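Local coordinates for surface protein VspA (Borrelia turicatae, PDB 2GA0), which is a variable outer-membrane lipoprotein whose switching with other Vsp and Vlp surface antigens is thought to let the spirochaete evade the host immune response, at residues H29-S34 with I69-T74. Residues are numbered along the deposited sequence; the frame is centred on the assembly and turned at random.
Sequences HTLVKS and ISAVDT. With NI (nickel (II) ion), chain I.
Val72 sends its CG2 methyl into the hollow between Leu31 and Val32, and two distances define the fit: 3.5 Å from Val72 CG2 to Leu31 CB, and 3.8 Å from Val72 CG2 to Val32 CG2. The methyl lies closest to the base of the leucine, with the leucine's CD1 a little farther off. Leu31 and Val72 lie alongside one another with their ends pointing opposite ways, both starting out toward the facing helix, whereas the valine pair is set roughly perpendicular. With CG1 of Val72 anti to the backbone N (chi1 158°), CG2 lies beside the backbone N, and it is this branch that enters the hollow, while CG1 only grazes Val32 CG2 at 4.2 Å. Leu31, its CG anti to the carbonyl carbon, extends past Val72 until its CD1 lies 4.3 Å from Ala71 CB, a small bump beside a long one. Along the other flank Ile69 leaves its backbone beside the interface, but the end of its side chain swings nearer, bringing CD1 to 4.4 Å from Val32 CG2. These apolar bumps join helix 8-40 to helix 59-79 in the helical bundle of this Vsp-family protein. The two segments are antiparallel, with their axes 9.4 Å apart at closest approach and 159° between their directions. Leu146 of helix 140-166 touches both Val32 and Ile69, extending the apolar packing beyond this helix pair, while Leu31 also packs on Ser34 of the second subunit. The polar Ser34 OG turns back to its own helix, donating to Leu31 O at 2.7 Å. His29 points away from helix 59-79; its NE2 binds a nickel ion at 2.1 Å, with Asp151 and a water as further ligands, so this metal site ties helix 8-40 to helix 140-166.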
ATOM      1  N   HIS A  29       4.426  -3.788  -5.071  1.00 18.69           N
ATOM      2  CA  HIS A  29       3.829  -5.013  -4.525  1.00 18.80           C
ATOM      3  C   HIS A  29       2.934  -4.709  -3.321  1.00 18.98           C
ATOM      4  O   HIS A  29       1.879  -5.344  -3.147  1.00 19.12           O
ATOM      5  CB  HIS A  29       4.861  -6.099  -4.204  1.00 19.22           C
ATOM      6  CG  HIS A  29       4.273  -7.397  -3.710  1.00 21.61           C
ATOM      7  ND1 HIS A  29       4.113  -7.677  -2.365  1.00 22.14           N
ATOM      8  CD2 HIS A  29       3.871  -8.514  -4.375  1.00 23.43           C
ATOM      9  CE1 HIS A  29       3.612  -8.897  -2.231  1.00 24.08           C
ATOM     10  NE2 HIS A  29       3.439  -9.425  -3.433  1.00 28.10           N
ATOM     11  N   THR A  30       3.311  -3.714  -2.518  1.00 18.72           N
ATOM     12  CA  THR A  30       2.549  -3.428  -1.329  1.00 18.03           C
ATOM     13  C   THR A  30       1.240  -2.824  -1.743  1.00 18.56           C
ATOM     14  O   THR A  30       0.214  -3.226  -1.212  1.00 18.99           O
ATOM     15  CB  THR A  30       3.322  -2.559  -0.403  1.00 17.45           C
ATOM     16  OG1 THR A  30       4.335  -3.354   0.189  1.00 17.01           O
ATOM     17  CG2 THR A  30       2.489  -2.161   0.782  1.00 17.08           C
ATOM     18  N   LEU A  31       1.249  -1.901  -2.706  1.00 18.42           N
ATOM     19  CA  LEU A  31      -0.024  -1.332  -3.190  1.00 18.54           C
ATOM     20  C   LEU A  31      -0.963  -2.419  -3.723  1.00 18.84           C
ATOM     21  O   LEU A  31      -2.140  -2.409  -3.428  1.00 19.08           O
ATOM     22  CB  LEU A  31       0.210  -0.259  -4.239  1.00 18.20           C
ATOM     23  CG  LEU A  31       0.742   1.068  -3.680  1.00 18.35           C
ATOM     24  CD1 LEU A  31       0.899   2.089  -4.800  1.00 17.72           C
ATOM     25  CD2 LEU A  31      -0.190   1.634  -2.606  1.00 19.02           C
ATOM     26  N   VAL A  32      -0.432  -3.382  -4.461  1.00 18.57           N
ATOM     27  CA  VAL A  32      -1.275  -4.465  -4.956  1.00 18.67           C
ATOM     28  C   VAL A  32      -1.801  -5.341  -3.785  1.00 18.82           C
ATOM     29  O   VAL A  32      -2.991  -5.592  -3.697  1.00 18.94           O
ATOM     30  CB  VAL A  32      -0.533  -5.320  -6.084  1.00 18.63           C
ATOM     31  CG1 VAL A  32      -1.324  -6.580  -6.474  1.00 16.54           C
ATOM     32  CG2 VAL A  32      -0.188  -4.435  -7.324  1.00 17.09           C
ATOM     33  N   LYS A  33      -0.918  -5.808  -2.902  1.00 18.70           N
ATOM     34  CA  LYS A  33      -1.369  -6.564  -1.725  1.00 19.28           C
ATOM     35  C   LYS A  33      -2.453  -5.821  -0.928  1.00 19.30           C
ATOM     36  O   LYS A  33      -3.330  -6.467  -0.335  1.00 19.06           O
ATOM     37  CB  LYS A  33      -0.222  -6.937  -0.765  1.00 19.66           C
ATOM     38  CG  LYS A  33      -0.310  -8.400  -0.185  1.00 22.76           C
ATOM     39  CD  LYS A  33       0.088  -9.484  -1.329  1.00 25.50           C
ATOM     40  CE  LYS A  33       1.207 -10.508  -0.913  1.00 25.97           C
ATOM     41  NZ  LYS A  33       0.862 -11.726  -0.024  1.00 24.66           N
ATOM     42  N   SER A  34      -2.397  -4.479  -0.926  1.00 18.81           N
ATOM     43  CA  SER A  34      -3.316  -3.708  -0.117  1.00 18.65           C
ATOM     44  C   SER A  34      -4.754  -3.892  -0.575  1.00 19.02           C
ATOM     45  O   SER A  34      -5.695  -3.738   0.227  1.00 19.54           O
ATOM     46  CB  SER A  34      -2.926  -2.240  -0.068  1.00 18.44           C
ATOM     47  OG  SER A  34      -3.391  -1.517  -1.170  1.00 19.10           O
ATOM     48  N   ILE A  69      -5.009   0.863  -7.819  1.00 18.59           N
ATOM     49  CA  ILE A  69      -4.411   0.219  -8.981  1.00 18.28           C
ATOM     50  C   ILE A  69      -4.061   1.239 -10.049  1.00 18.60           C
ATOM     51  O   ILE A  69      -3.140   1.021 -10.804  1.00 18.99           O
ATOM     52  CB  ILE A  69      -5.335  -0.960  -9.466  1.00 18.05           C
ATOM     53  CG1 ILE A  69      -5.455  -2.013  -8.360  1.00 17.58           C
ATOM     54  CG2 ILE A  69      -4.864  -1.640 -10.718  1.00 17.14           C
ATOM     55  CD1 ILE A  69      -4.117  -2.519  -7.840  1.00 15.99           C
ATOM     56  N   SER A  70      -4.743   2.389 -10.090  1.00 18.94           N
ATOM     57  CA  SER A  70      -4.313   3.476 -10.997  1.00 18.99           C
ATOM     58  C   SER A  70      -2.906   3.912 -10.638  1.00 18.87           C
ATOM     59  O   SER A  70      -2.086   4.187 -11.524  1.00 18.60           O
ATOM     60  CB  SER A  70      -5.164   4.739 -10.925  1.00 18.64           C
ATOM     61  OG  SER A  70      -6.478   4.516 -11.300  1.00 20.59           O
ATOM     62  N   ALA A  71      -2.669   4.027  -9.324  1.00 18.79           N
ATOM     63  CA  ALA A  71      -1.399   4.501  -8.785  1.00 18.65           C
ATOM     64  C   ALA A  71      -0.292   3.492  -9.130  1.00 18.92           C
ATOM     65  O   ALA A  71       0.768   3.889  -9.631  1.00 19.14           O
ATOM     66  CB  ALA A  71      -1.506   4.706  -7.288  1.00 18.06           C
ATOM     67  N   VAL A  72      -0.556   2.209  -8.867  1.00 18.34           N
ATOM     68  CA  VAL A  72       0.265   1.115  -9.356  1.00 18.24           C
ATOM     69  C   VAL A  72       0.557   1.263 -10.847  1.00 18.63           C
ATOM     70  O   VAL A  72       1.709   1.263 -11.258  1.00 18.81           O
ATOM     71  CB  VAL A  72      -0.426  -0.243  -9.115  1.00 17.88           C
ATOM     72  CG1 VAL A  72       0.100  -1.279 -10.024  1.00 15.15           C
ATOM     73  CG2 VAL A  72      -0.231  -0.672  -7.685  1.00 18.94           C
ATOM     74  N   ASP A  73      -0.482   1.401 -11.662  1.00 18.64           N
ATOM     75  CA  ASP A  73      -0.281   1.488 -13.100  1.00 18.58           C
ATOM     76  C   ASP A  73       0.672   2.641 -13.461  1.00 18.90           C
ATOM     77  O   ASP A  73       1.540   2.489 -14.332  1.00 18.66           O
ATOM     78  CB  ASP A  73      -1.615   1.669 -13.782  1.00 18.39           C
ATOM     79  CG  ASP A  73      -1.536   1.512 -15.283  1.00 19.06           C
ATOM     80  OD1 ASP A  73      -1.427   0.343 -15.742  1.00 18.38           O
ATOM     81  OD2 ASP A  73      -1.632   2.487 -16.084  1.00 17.75           O
ATOM     82  N   THR A  74       0.504   3.780 -12.781  1.00 18.96           N
ATOM     83  CA  THR A  74       1.292   4.964 -13.064  1.00 19.06           C
ATOM     84  C   THR A  74       2.754   4.724 -12.684  1.00 18.95           C
ATOM     85  O   THR A  74       3.663   5.030 -13.464  1.00 18.64           O
ATOM     86  CB  THR A  74       0.637   6.192 -12.417  1.00 18.73           C
ATOM     87  OG1 THR A  74      -0.638   6.366 -13.038  1.00 19.42           O
ATOM     88  CG2 THR A  74       1.338   7.477 -12.791  1.00 17.37           C
TER
HETATM   89 NI    NI I   7       2.139 -11.023  -3.646  1.00 41.15          NI
HETATM   90  O   HOH W   1       3.516 -11.816  -2.133  1.00 31.68           O